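Local atomic coordinates of putative ABC transporter subunit, substrate-binding component (Rhodopseudomonas palustris, PDB entry 4EVS), a protein that binds 4-hydroxybenzoate and probably serves as the solute-binding component of an ABC transporter for lignin-derived aromatic compounds. Residues Q23-G28 and V100-A105; V48-V53 and V69-Q74; S108-E111 and Y115-R118; A130-K135 and E164-S169; Y341-E346 and L352-I357. All coordinates share one frame; numbering follows the deposited sequence. Where two conformers were deposited one is given.

Interaction 1: residues Q23-G28 and V100-A105. With PHB (p-hydroxybenzoic acid), chain I.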
# COMPACT_ATOMS: atom_id res chain seq x y z
N GLN A 23 -11.10 -6.76 2.25
CA GLN A 23 -12.23 -6.26 2.99
C GLN A 23 -12.08 -4.77 3.28
O GLN A 23 -13.05 -4.01 3.24
CB GLN A 23 -12.48 -7.02 4.27
CG GLN A 23 -13.00 -8.42 4.05
CD GLN A 23 -14.32 -8.50 3.32
OE1 GLN A 23 -15.21 -7.64 3.48
NE2 GLN A 23 -14.46 -9.55 2.49
N ASN A 24 -10.85 -4.33 3.48
CA ASN A 24 -10.61 -2.90 3.68
C ASN A 24 -10.91 -2.08 2.42
O ASN A 24 -11.24 -0.91 2.52
CB ASN A 24 -9.20 -2.64 4.18
CG ASN A 24 -9.12 -2.43 5.70
OD1 ASN A 24 -9.14 -1.30 6.15
ND2 ASN A 24 -9.07 -3.52 6.49
N PHE A 25 -10.72 -2.65 1.23
CA PHE A 25 -11.12 -1.94 0.01
C PHE A 25 -12.59 -1.63 0.11
O PHE A 25 -13.02 -0.51 -0.15
CB PHE A 25 -10.87 -2.77 -1.26
CG PHE A 25 -9.43 -2.95 -1.69
CD1 PHE A 25 -8.38 -2.15 -1.27
CD2 PHE A 25 -9.14 -3.96 -2.61
CE1 PHE A 25 -7.11 -2.36 -1.77
CE2 PHE A 25 -7.88 -4.17 -3.11
CZ PHE A 25 -6.85 -3.39 -2.67
N LYS A 26 -13.38 -2.64 0.43
CA LYS A 26 -14.81 -2.47 0.57
C LYS A 26 -15.14 -1.46 1.68
O LYS A 26 -16.02 -0.63 1.52
CB LYS A 26 -15.49 -3.82 0.83
CG LYS A 26 -16.99 -3.73 0.92
CD LYS A 26 -17.62 -5.09 1.16
CE LYS A 26 -17.64 -5.93 -0.06
NZ LYS A 26 -18.53 -7.16 0.12
N MSE A 27 -14.43 -1.53 2.79
CA MSE A 27 -14.67 -0.61 3.93
C MSE A 27 -14.47 0.84 3.47
O MSE A 27 -15.25 1.73 3.84
CB MSE A 27 -13.74 -0.93 5.11
CG MSE A 27 -14.08 -2.23 5.84
SE MSE A 27 -12.74 -2.89 6.97
CE MSE A 27 -11.84 -1.35 7.55
N GLY A 28 -13.39 1.08 2.71
CA GLY A 28 -13.08 2.41 2.26
C GLY A 28 -14.08 2.95 1.25
O GLY A 28 -14.45 4.11 1.28
N VAL A 100 -7.76 1.76 -11.36
CA VAL A 100 -7.31 2.54 -10.23
C VAL A 100 -6.69 1.56 -9.25
O VAL A 100 -7.40 0.75 -8.62
CB VAL A 100 -8.45 3.32 -9.57
CG1 VAL A 100 -7.95 4.21 -8.47
CG2 VAL A 100 -9.18 4.15 -10.59
N VAL A 101 -5.36 1.59 -9.11
CA VAL A 101 -4.62 0.67 -8.26
C VAL A 101 -4.67 1.13 -6.81
O VAL A 101 -4.29 2.27 -6.50
CB VAL A 101 -3.17 0.50 -8.76
CG1 VAL A 101 -2.37 -0.29 -7.75
CG2 VAL A 101 -3.12 -0.14 -10.15
N LEU A 102 -5.18 0.27 -5.94
CA LEU A 102 -5.40 0.59 -4.53
C LEU A 102 -4.41 -0.04 -3.57
O LEU A 102 -4.53 0.11 -2.36
CB LEU A 102 -6.83 0.22 -4.13
CG LEU A 102 -8.01 0.68 -5.03
CD1 LEU A 102 -9.38 0.18 -4.52
CD2 LEU A 102 -7.99 2.19 -5.28
N ASN A 103 -3.46 -0.79 -4.10
CA ASN A 103 -2.34 -1.25 -3.27
C ASN A 103 -1.05 -1.49 -4.05
O ASN A 103 -0.05 -0.82 -3.81
CB ASN A 103 -2.68 -2.45 -2.44
CG ASN A 103 -1.60 -2.70 -1.39
OD1 ASN A 103 -1.54 -1.97 -0.39
ND2 ASN A 103 -0.74 -3.69 -1.63
N ALA A 104 -1.07 -2.46 -4.98
CA ALA A 104 0.11 -2.95 -5.68
C ALA A 104 1.12 -1.80 -5.91
O ALA A 104 0.80 -0.83 -6.58
CB ALA A 104 -0.27 -3.57 -7.00
N ALA A 105 2.32 -1.95 -5.34
CA ALA A 105 3.23 -0.85 -5.06
C ALA A 105 4.52 -0.83 -5.87
O ALA A 105 5.36 0.03 -5.62
CB ALA A 105 3.51 -0.85 -3.55
C1' PHB I . 2.55 -5.69 -3.73
O1' PHB I . 2.49 -6.89 -4.11
O2' PHB I . 2.84 -4.72 -4.51
C1 PHB I . 2.34 -5.41 -2.28
C2 PHB I . 1.58 -6.26 -1.50
C3 PHB I . 1.44 -6.00 -0.15
C4 PHB I . 1.98 -4.86 0.44
C5 PHB I . 2.69 -3.97 -0.36
C6 PHB I . 2.87 -4.27 -1.71
O4 PHB I . 1.80 -4.64 1.77

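Interaction 2: residues V48-V53 and V69-Q74. With SO4 (sulfate ion), chain C.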
# COMPACT_ATOMS: atom_id res chain seq x y z
N VAL A 48 -18.74 -3.89 -7.72
CA VAL A 48 -18.85 -5.33 -7.60
C VAL A 48 -17.46 -5.89 -7.26
O VAL A 48 -16.45 -5.37 -7.75
CB VAL A 48 -19.48 -5.95 -8.86
CG1 VAL A 48 -20.86 -5.31 -9.20
CG2 VAL A 48 -18.59 -5.86 -9.99
N TYR A 49 -17.41 -6.90 -6.40
CA TYR A 49 -16.19 -7.37 -5.82
C TYR A 49 -15.85 -8.79 -6.33
O TYR A 49 -16.73 -9.64 -6.44
CB TYR A 49 -16.28 -7.35 -4.29
CG TYR A 49 -16.42 -5.96 -3.74
CD1 TYR A 49 -15.30 -5.19 -3.43
CD2 TYR A 49 -17.67 -5.37 -3.60
CE1 TYR A 49 -15.42 -3.90 -2.94
CE2 TYR A 49 -17.80 -4.06 -3.14
CZ TYR A 49 -16.66 -3.33 -2.83
OH TYR A 49 -16.78 -2.05 -2.38
N ARG A 50 -14.57 -8.99 -6.59
CA ARG A 50 -14.01 -10.26 -7.03
C ARG A 50 -12.78 -10.60 -6.22
O ARG A 50 -11.96 -9.73 -5.92
CB ARG A 50 -13.70 -10.21 -8.52
CG ARG A 50 -14.93 -9.90 -9.40
CD ARG A 50 -15.90 -11.07 -9.43
NE ARG A 50 -17.02 -10.82 -10.32
CZ ARG A 50 -18.19 -10.33 -9.96
NH1 ARG A 50 -18.42 -10.02 -8.70
NH2 ARG A 50 -19.16 -10.17 -10.87
N ASP A 51 -12.61 -11.87 -5.92
CA ASP A 51 -11.61 -12.34 -4.94
C ASP A 51 -10.28 -12.76 -5.56
O ASP A 51 -10.16 -13.79 -6.21
CB ASP A 51 -12.23 -13.46 -4.11
CG ASP A 51 -11.44 -13.79 -2.82
OD1 ASP A 51 -10.41 -13.15 -2.52
OD2 ASP A 51 -11.93 -14.69 -2.08
N GLU A 52 -9.30 -11.89 -5.38
CA GLU A 52 -7.93 -12.05 -5.80
C GLU A 52 -7.23 -13.25 -5.11
O GLU A 52 -6.40 -13.91 -5.73
CB GLU A 52 -7.19 -10.75 -5.41
CG GLU A 52 -5.78 -10.58 -5.94
CD GLU A 52 -5.18 -9.22 -5.64
OE1 GLU A 52 -5.93 -8.28 -5.22
OE2 GLU A 52 -3.95 -9.11 -5.79
N VAL A 53 -7.56 -13.47 -3.82
CA VAL A 53 -7.04 -14.54 -2.96
C VAL A 53 -5.53 -14.52 -2.66
O VAL A 53 -5.12 -14.50 -1.49
CB VAL A 53 -7.44 -15.95 -3.41
CG1 VAL A 53 -6.94 -16.97 -2.36
CG2 VAL A 53 -8.94 -16.08 -3.57
N VAL A 69 -16.02 -8.50 -19.84
CA VAL A 69 -16.90 -9.14 -20.84
C VAL A 69 -18.34 -9.37 -20.37
O VAL A 69 -19.30 -9.09 -21.10
CB VAL A 69 -16.28 -10.50 -21.32
CG1 VAL A 69 -17.27 -11.24 -22.21
CG2 VAL A 69 -14.89 -10.22 -21.99
N LYS A 70 -18.49 -9.87 -19.15
CA LYS A 70 -19.80 -10.29 -18.65
C LYS A 70 -20.48 -9.19 -17.78
O LYS A 70 -21.71 -8.94 -17.92
CB LYS A 70 -19.67 -11.65 -17.94
CG LYS A 70 -19.23 -12.78 -18.90
CD LYS A 70 -19.19 -14.20 -18.31
CE LYS A 70 -18.73 -15.22 -19.39
NZ LYS A 70 -18.59 -16.65 -18.91
N GLU A 71 -19.71 -8.53 -16.91
CA GLU A 71 -20.24 -7.43 -16.12
C GLU A 71 -20.28 -6.11 -16.88
O GLU A 71 -21.03 -5.23 -16.51
CB GLU A 71 -19.47 -7.24 -14.82
CG GLU A 71 -19.65 -8.38 -13.91
CD GLU A 71 -21.02 -8.39 -13.26
OE1 GLU A 71 -21.61 -7.30 -13.04
OE2 GLU A 71 -21.47 -9.49 -12.94
N LYS A 72 -19.49 -5.99 -17.93
CA LYS A 72 -19.34 -4.76 -18.73
C LYS A 72 -19.03 -3.55 -17.85
O LYS A 72 -19.66 -2.49 -17.94
CB LYS A 72 -20.58 -4.55 -19.56
CG LYS A 72 -20.84 -5.70 -20.54
CD LYS A 72 -22.06 -5.40 -21.44
CE LYS A 72 -22.41 -6.56 -22.34
NZ LYS A 72 -23.47 -6.20 -23.33
N VAL A 73 -18.05 -3.72 -16.95
CA VAL A 73 -17.56 -2.59 -16.13
C VAL A 73 -16.91 -1.49 -17.00
O VAL A 73 -16.36 -1.77 -18.09
CB VAL A 73 -16.54 -3.03 -15.04
CG1 VAL A 73 -17.17 -4.12 -14.11
CG2 VAL A 73 -15.19 -3.46 -15.66
N GLN A 74 -17.00 -0.25 -16.52
CA GLN A 74 -16.29 0.88 -17.08
C GLN A 74 -14.96 1.15 -16.39
O GLN A 74 -14.11 1.79 -16.99
CB GLN A 74 -17.15 2.17 -17.02
CG GLN A 74 -18.18 2.31 -18.09
CD GLN A 74 -18.68 3.74 -18.22
OE1 GLN A 74 -18.02 4.68 -17.86
NE2 GLN A 74 -19.84 3.89 -18.79
S SO4 C . -22.09 -9.47 -8.28
O1 SO4 C . -22.83 -10.70 -8.00
O2 SO4 C . -21.69 -9.38 -9.69
O3 SO4 C . -22.97 -8.34 -8.02
O4 SO4 C . -20.91 -9.39 -7.40

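Interaction 3: residues S108-E111 and Y115-R118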
# COMPACT_ATOMS: atom_id res chain seq x y z
N SER A 108 7.08 0.40 -11.57
CA SER A 108 6.83 0.25 -13.01
C SER A 108 5.39 -0.06 -13.39
O SER A 108 5.08 -0.03 -14.58
CB SER A 108 7.74 -0.82 -13.60
OG SER A 108 7.50 -2.08 -13.04
N ILE A 109 4.54 -0.38 -12.43
CA ILE A 109 3.15 -0.73 -12.79
C ILE A 109 2.47 0.35 -13.63
O ILE A 109 1.77 0.04 -14.61
CB ILE A 109 2.28 -1.05 -11.56
CG1 ILE A 109 2.79 -2.33 -10.86
CG2 ILE A 109 0.79 -1.18 -11.91
CD1 ILE A 109 2.07 -2.70 -9.53
N THR A 110 2.62 1.62 -13.24
CA THR A 110 1.91 2.67 -13.94
C THR A 110 2.36 2.87 -15.38
O THR A 110 1.60 3.41 -16.20
CB THR A 110 2.00 4.01 -13.18
OG1 THR A 110 3.36 4.32 -12.99
CG2 THR A 110 1.24 3.95 -11.85
N GLU A 111 3.56 2.41 -15.71
CA GLU A 111 4.12 2.53 -17.04
C GLU A 111 3.53 1.53 -18.01
O GLU A 111 3.73 1.67 -19.22
CB GLU A 111 5.65 2.30 -17.00
CG GLU A 111 6.46 3.36 -16.26
CD GLU A 111 7.96 3.03 -16.22
OE1 GLU A 111 8.37 1.91 -15.77
OE2 GLU A 111 8.75 3.89 -16.66
N TYR A 115 -3.85 4.00 -18.97
CA TYR A 115 -5.13 4.08 -18.26
C TYR A 115 -5.04 3.59 -16.83
O TYR A 115 -5.99 3.04 -16.31
CB TYR A 115 -6.27 3.36 -19.01
CG TYR A 115 -6.55 3.85 -20.41
CD1 TYR A 115 -6.17 5.14 -20.82
CD2 TYR A 115 -7.18 3.05 -21.31
CE1 TYR A 115 -6.45 5.61 -22.09
CE2 TYR A 115 -7.49 3.50 -22.58
CZ TYR A 115 -7.09 4.79 -22.98
OH TYR A 115 -7.38 5.24 -24.26
N ILE A 116 -3.89 3.77 -16.19
CA ILE A 116 -3.71 3.44 -14.78
C ILE A 116 -3.49 4.70 -13.97
O ILE A 116 -2.69 5.56 -14.37
CB ILE A 116 -2.52 2.48 -14.55
CG1 ILE A 116 -2.71 1.15 -15.28
CG2 ILE A 116 -2.24 2.30 -13.03
CD1 ILE A 116 -1.47 0.25 -15.33
N VAL A 117 -4.14 4.78 -12.81
CA VAL A 117 -3.80 5.79 -11.80
C VAL A 117 -3.71 5.02 -10.47
O VAL A 117 -4.46 4.07 -10.24
CB VAL A 117 -4.80 6.96 -11.75
CG1 VAL A 117 -6.24 6.49 -11.45
CG2 VAL A 117 -4.31 8.01 -10.80
N ARG A 118 -2.74 5.37 -9.62
CA ARG A 118 -2.51 4.67 -8.37
C ARG A 118 -2.68 5.60 -7.16
O ARG A 118 -2.05 6.66 -7.10
CB ARG A 118 -1.12 4.06 -8.38
CG ARG A 118 -0.72 3.43 -7.05
CD ARG A 118 0.38 2.38 -7.21
NE ARG A 118 1.52 2.87 -7.98
CZ ARG A 118 2.47 2.08 -8.46
NH1 ARG A 118 2.44 0.76 -8.27
NH2 ARG A 118 3.42 2.58 -9.19
O HOH W 1 4.30 5.01 -10.30

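Interaction 4: residues A130-K135 and E164-S169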
# COMPACT_ATOMS: atom_id res chain seq x y z
N ALA A 130 12.94 5.74 4.59
CA ALA A 130 13.42 4.77 5.55
C ALA A 130 14.93 4.73 5.61
O ALA A 130 15.54 4.65 6.69
CB ALA A 130 12.90 3.38 5.25
N ALA A 131 15.58 4.81 4.46
CA ALA A 131 17.06 4.76 4.42
C ALA A 131 17.68 6.06 4.98
O ALA A 131 18.74 6.02 5.65
CB ALA A 131 17.53 4.48 3.02
N LYS A 132 17.02 7.19 4.76
CA LYS A 132 17.43 8.46 5.38
C LYS A 132 17.34 8.38 6.90
O LYS A 132 18.25 8.79 7.62
CB LYS A 132 16.60 9.62 4.80
CG LYS A 132 17.00 9.94 3.37
CD LYS A 132 16.10 11.01 2.74
CE LYS A 132 16.78 11.73 1.55
NZ LYS A 132 17.29 10.82 0.47
N VAL A 133 16.23 7.84 7.40
CA VAL A 133 16.03 7.75 8.83
C VAL A 133 17.00 6.76 9.44
O VAL A 133 17.49 6.96 10.56
CB VAL A 133 14.61 7.35 9.18
CG1 VAL A 133 14.47 7.08 10.70
CG2 VAL A 133 13.60 8.44 8.72
N ALA A 134 17.27 5.68 8.72
CA ALA A 134 18.21 4.68 9.24
C ALA A 134 19.52 5.35 9.59
O ALA A 134 20.13 5.08 10.62
CB ALA A 134 18.42 3.54 8.23
N LYS A 135 20.01 6.19 8.69
CA LYS A 135 21.23 6.96 8.94
C LYS A 135 21.09 7.91 10.13
O LYS A 135 21.97 7.96 11.01
CB LYS A 135 21.58 7.76 7.66
CG LYS A 135 22.75 8.69 7.77
CD LYS A 135 24.00 7.92 7.83
CE LYS A 135 25.20 8.84 8.07
NZ LYS A 135 26.41 7.97 8.12
N GLU A 164 23.68 3.51 1.23
CA GLU A 164 25.11 3.47 0.90
C GLU A 164 25.63 4.86 0.56
O GLU A 164 26.76 5.24 0.92
CB GLU A 164 25.37 2.44 -0.21
CG GLU A 164 25.21 0.98 0.33
CD GLU A 164 25.29 -0.11 -0.76
OE1 GLU A 164 25.87 0.15 -1.83
OE2 GLU A 164 24.75 -1.23 -0.55
N ALA A 165 24.79 5.68 -0.06
CA ALA A 165 25.18 7.05 -0.42
C ALA A 165 25.40 7.92 0.80
O ALA A 165 26.24 8.84 0.78
CB ALA A 165 24.13 7.67 -1.35
N GLU A 166 24.70 7.60 1.88
CA GLU A 166 24.84 8.29 3.15
C GLU A 166 25.97 7.74 3.99
O GLU A 166 26.19 8.20 5.12
CB GLU A 166 23.56 8.15 3.95
CG GLU A 166 22.39 8.75 3.27
CD GLU A 166 21.11 8.39 3.92
OE1 GLU A 166 20.98 7.24 4.46
OE2 GLU A 166 20.23 9.27 3.89
N GLY A 167 26.70 6.76 3.44
CA GLY A 167 27.86 6.20 4.13
C GLY A 167 27.65 4.92 4.91
O GLY A 167 28.55 4.40 5.57
N GLY A 168 26.42 4.41 4.90
CA GLY A 168 26.12 3.18 5.58
C GLY A 168 26.58 1.97 4.82
O GLY A 168 26.80 2.03 3.60
N SER A 169 26.66 0.85 5.53
CA SER A 169 27.05 -0.45 4.98
C SER A 169 25.89 -1.43 4.99
O SER A 169 25.23 -1.59 6.02
CB SER A 169 28.18 -1.03 5.85
OG SER A 169 28.58 -2.32 5.40
O HOH W 2 19.64 11.29 6.38

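Interaction 5: residues Y341-E346 and L352-I357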
# COMPACT_ATOMS: atom_id res chain seq x y z
N TYR A 341 5.61 9.36 6.34
CA TYR A 341 5.82 9.62 7.75
C TYR A 341 6.74 8.58 8.33
O TYR A 341 6.66 7.41 7.98
CB TYR A 341 4.49 9.57 8.52
CG TYR A 341 3.42 10.53 7.98
CD1 TYR A 341 3.30 11.84 8.46
CD2 TYR A 341 2.54 10.13 6.98
CE1 TYR A 341 2.30 12.70 7.96
CE2 TYR A 341 1.55 10.99 6.49
CZ TYR A 341 1.44 12.27 6.97
OH TYR A 341 0.47 13.15 6.51
N LEU A 342 7.59 8.99 9.25
CA LEU A 342 8.23 8.04 10.13
C LEU A 342 7.30 7.80 11.32
O LEU A 342 6.76 8.76 11.90
CB LEU A 342 9.51 8.60 10.71
CG LEU A 342 10.31 7.73 11.69
CD1 LEU A 342 10.80 6.43 11.06
CD2 LEU A 342 11.48 8.52 12.28
N ARG A 343 7.16 6.54 11.68
CA ARG A 343 6.36 6.13 12.81
C ARG A 343 7.12 5.17 13.68
O ARG A 343 8.10 4.49 13.27
CB ARG A 343 5.06 5.42 12.39
CG ARG A 343 4.24 6.10 11.27
CD ARG A 343 4.65 5.62 9.86
NE ARG A 343 4.45 4.17 9.78
CZ ARG A 343 3.28 3.58 9.72
NH1 ARG A 343 2.20 4.29 9.43
NH2 ARG A 343 3.22 2.26 9.76
N GLU A 344 6.66 5.10 14.93
CA GLU A 344 7.17 4.16 15.89
C GLU A 344 6.01 3.47 16.56
O GLU A 344 4.99 4.13 16.89
CB GLU A 344 7.98 4.93 16.94
CG GLU A 344 8.66 4.10 17.96
CD GLU A 344 9.48 4.93 18.93
OE1 GLU A 344 9.76 6.11 18.65
OE2 GLU A 344 9.82 4.39 20.00
N VAL A 345 6.11 2.15 16.71
CA VAL A 345 5.02 1.43 17.42
C VAL A 345 5.09 1.88 18.90
O VAL A 345 6.17 1.80 19.51
CB VAL A 345 5.18 -0.09 17.31
CG1 VAL A 345 4.11 -0.80 18.17
CG2 VAL A 345 5.11 -0.57 15.84
N GLU A 346 3.97 2.37 19.45
CA GLU A 346 3.89 2.88 20.82
C GLU A 346 2.53 2.64 21.36
O GLU A 346 1.59 2.44 20.61
CB GLU A 346 4.18 4.41 20.86
CG GLU A 346 5.49 4.82 20.26
CD GLU A 346 5.88 6.27 20.56
OE1 GLU A 346 5.28 6.90 21.45
OE2 GLU A 346 6.83 6.76 19.89
N LEU A 352 -1.99 -0.01 21.21
CA LEU A 352 -0.82 0.13 20.31
C LEU A 352 -1.20 0.82 19.03
O LEU A 352 -2.22 0.51 18.41
CB LEU A 352 -0.23 -1.24 20.01
CG LEU A 352 0.42 -1.98 21.18
CD1 LEU A 352 0.61 -3.48 20.85
CD2 LEU A 352 1.72 -1.33 21.58
N ILE A 353 -0.39 1.80 18.65
CA ILE A 353 -0.53 2.56 17.43
C ILE A 353 0.81 2.69 16.70
O ILE A 353 1.84 2.40 17.28
CB ILE A 353 -1.08 3.98 17.70
CG1 ILE A 353 -0.09 4.87 18.48
CG2 ILE A 353 -2.46 3.91 18.37
CD1 ILE A 353 -0.44 6.39 18.33
N ASN A 354 0.76 3.09 15.43
CA ASN A 354 1.94 3.60 14.76
C ASN A 354 1.94 5.10 14.92
O ASN A 354 1.21 5.80 14.23
CB ASN A 354 1.96 3.20 13.29
CG ASN A 354 2.25 1.72 13.08
OD1 ASN A 354 3.24 1.19 13.60
ND2 ASN A 354 1.34 1.02 12.41
N LYS A 355 2.71 5.58 15.89
CA LYS A 355 2.75 7.05 16.16
C LYS A 355 3.60 7.78 15.15
O LYS A 355 4.79 7.51 15.03
CB LYS A 355 3.30 7.33 17.54
CG LYS A 355 3.23 8.81 17.95
CD LYS A 355 3.77 9.01 19.34
CE LYS A 355 3.62 10.49 19.79
NZ LYS A 355 4.37 10.74 21.05
N GLU A 356 3.02 8.74 14.45
CA GLU A 356 3.75 9.53 13.48
C GLU A 356 4.63 10.54 14.21
O GLU A 356 4.14 11.38 14.96
CB GLU A 356 2.79 10.23 12.51
CG GLU A 356 2.04 9.25 11.60
CD GLU A 356 0.95 9.88 10.68
OE1 GLU A 356 0.48 10.99 10.99
OE2 GLU A 356 0.59 9.22 9.66
N ILE A 357 5.94 10.42 13.99
CA ILE A 357 6.89 11.25 14.69
C ILE A 357 7.75 12.15 13.79
O ILE A 357 8.51 12.99 14.30
CB ILE A 357 7.79 10.38 15.63
CG1 ILE A 357 8.62 9.34 14.84
CG2 ILE A 357 6.98 9.75 16.75
CD1 ILE A 357 9.67 8.62 15.72
O HOH W 3 1.87 7.03 8.52

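Interaction 1: residues Q23-G28 and V100-A105
Phe25 and Leu102 are both buried and meet side chain to side chain. CB of Leu102 lies 3.5 Å from CE1 of the Phe25 ring. The CD1 methyl of Leu102 sits over one face of that ring, 4.3 Å from its centroid and 16° off the normal, a CH-pi contact. CB of Asn103 comes to the ring edge, near its plane, 4.3 Å from CZ. The Phe25 ring is thus touched on a face and at its rim by two consecutive residues. The same loop then turns to the ligand. Ala105 N donates a nearly straight hydrogen bond of 2.9 Å to O2' of p-hydroxybenzoate (169° at the hydrogen). Asn103 swings CG to the far side from its amide nitrogen (chi1 -168°), which places ND2 3.5 Å from ring carbon C2 of the ligand. Tyr80 O accepts a hydrogen bond from ND2 and so fixes the amide. Asn103, Ala104 and Ala105 are pocket residues, and Phe25 stands behind Asn103 as a second-shell residue. Helix 19-36 therefore packs on the loop that leaves strand 99-101, where strand ends carry the binding site. Helix 283-302 adds Thr284 against Phe25 and Met283 against Asn103. Strand 116-118 flanks strand 99-101 in the sheet.

Interaction 2: residues V48-V53 and V69-Q74
Bends at chi2 in both Arg50 (-71°) and Glu71 (-74°) turn their charged ends toward each other. In each, CG lies anti to the carbonyl carbon. The two chains then approach at a slant, and the guanidinium and carboxylate planes stand 87° apart. Arg50 NH2 forms a salt bridge of 3.2 Å with Glu71 OE2, which lies in the guanidinium plane at its edge. A sulfate ion, probably from the crystallisation liquor, takes two more bonds from the same group. Arg50 NH1 reaches SO4 O4 at 2.9 Å, and Arg50 NH2 reaches SO4 O2 at 2.9 Å. NH1 also bonds back to Tyr49 O at 2.8 Å, from above the carbonyl plane. Glu66 of helix 57-69 pairs with Arg50 NE. The guanidinium is thus held on several sides. Val48 adds CG1, which lies 3.9 Å from SO4 O3. Were Arg50 an alanine, Glu71 is likely to lose its charge partner across this contact, and the sulfate two of its donors. The contact joins strand 43-51 to the turn after helix 57-69, within a beta-alpha-beta crossover at the protein surface. Glu71 OE2 lies only 3.3 Å from SO4 O2. Two like-charged groups so close imply that the arginine charge is probably what makes their meeting tolerable.

Interaction 3: residues S108-E111 and Y115-R118
Arg118 NH2 gives a 2.8 Å hydrogen bond to water 1, which lies in the guanidinium plane at its edge. Thr110 OG1 is 2.9 Å from the same water, so the two side chains are bridged. The contact is a local connection in the N-terminal lobe of this periplasmic binding protein. The loop after strand 99-101 folds back over edge strand 116-118. The Arg118 guanidinium is gripped further by two backbone carbonyls and a histidine: NH1 bonds Thr106 O and the carbonyl of pocket residue Ala104, which ties the ligand-contacting loop to this strand, and NE bonds His335 ND1. These bonds hold the guanidinium in place and satisfy its buried N-H donors. The bend at chi3 (51°) turns the group back toward the loop. There Thr110 and Ile109 cross the arginine at about right angles. Thr110 CG2 approaches NH2 of Arg118 at 3.7 Å, obliquely to the flat group. Arg334 NH1 bonds both Thr110 O and Ile116 O, joining the two segments from outside. Beside the arginine, Thr110 CG2 lies 4.0 Å from Ile116 CG2. The CD1 methyl of Ile116 ends 3.3 Å from the carbonyl oxygen of Ile109.

Interaction 4: residues A130-K135 and E164-S169
Ala131 is the first residue of 130-135 to touch the other segment; its carbonyl oxygen lies 2.8 Å from Glu166 OE1. Both atoms are acceptors as modelled, so this close pair is not assigned as a hydrogen bond. Lys132, the next residue, is exposed. Its CG lies 3.3 Å from Glu166 OE2, and the two side chains cross at about a right angle. The carbonyl of Lys132 accepts a hydrogen bond from water 2, which also donates a longer one of 3.3 Å to Glu166 OE2. Lys132 NZ stays 4.8 Å from that oxygen, so the charges do not touch. Lys135 comes last and runs alongside Glu166 in the opposite direction. Its CB lies 3.3 Å from Glu166 OE1. A bend at chi2 (72°) then carries the chain out to the backbone, where NZ gives a 3.0 Å hydrogen bond to Glu166 O. That carbonyl lies just past the C-terminal end of helix 150-165. Gly167 follows with positive phi in a Schellman motif, and its backbone angles call for glycine. Phe159 and Thr162 continue the packing against Ala131. The contact joins two successive helices of the second lobe, far from the ligand. The partial negative charge of that helix end would probably favour the positive charge of Lys135. The close oxygen pair would tend to disfavour a charged Glu166, and the lysines, not touching its carboxylate oxygens with their charged ends, could offset this only in part.

Interaction 5: residues Y341-E346 and L352-I357
Tyr341 and Glu356 make the close-packed end of this antiparallel hairpin. The carboxylate stacks over one face of the phenol ring, the planes 13° apart, with Glu356 OE2 3.4 Å from Tyr341 CD2. Next to them, the Arg343 guanidinium lies over the Asn354 amide, planes 28° apart. Water 3 links Arg343 NH1 to Glu356 OE2. Glu356 OE1 bonds His259, Arg343 NE bonds Ser251, and Asn354 ND2 bonds Val234 O, so this face is well tied. With an alanine here in place of Tyr341, the ring under the Glu356 carboxylate and the hydroxyl that bonds Arg324 O are gone, and the carboxylate is likely to be less firmly placed. The other face is looser and more open to solvent where Glu344, Glu346 and the exposed Lys355 stand. Glu346 OE1 and Lys355 NZ form only a long salt bridge of 4.0 Å. The lysine chain stays extended, and its CD lies 3.3 Å from Glu346 OE1. Between the faces the backbones pair regularly; Ile357 N bonds Leu342 O at 2.8 Å and Ile353 N bonds Glu346 O at 2.9 Å. The strand directions differ by 147°. Strand 335-348 also pairs with strand 250-253 on its other side, and Leu239 of helix 239-242 packs on Val345, Leu352 and Asn354.

From the N terminus, interaction 1 closes a long loop between helix 19-36 and the end of strand 99-101. Interaction 2 closes a shorter loop within it, from strand 43-51 to the turn before strand 75-78. Interaction 3 follows in series at strand 116-118, the neighbour of strand 99-101. All three reach the same sheet, and Lys26 touches Tyr49 where interactions 1 and 2 meet. The chain then passes to the other lobe. Interaction 4 ties helix 123-136 to the end of helix 150-165, and interaction 5 closes the late hairpin. Val133 meets Leu342 between them. No two contacts cross along the chain.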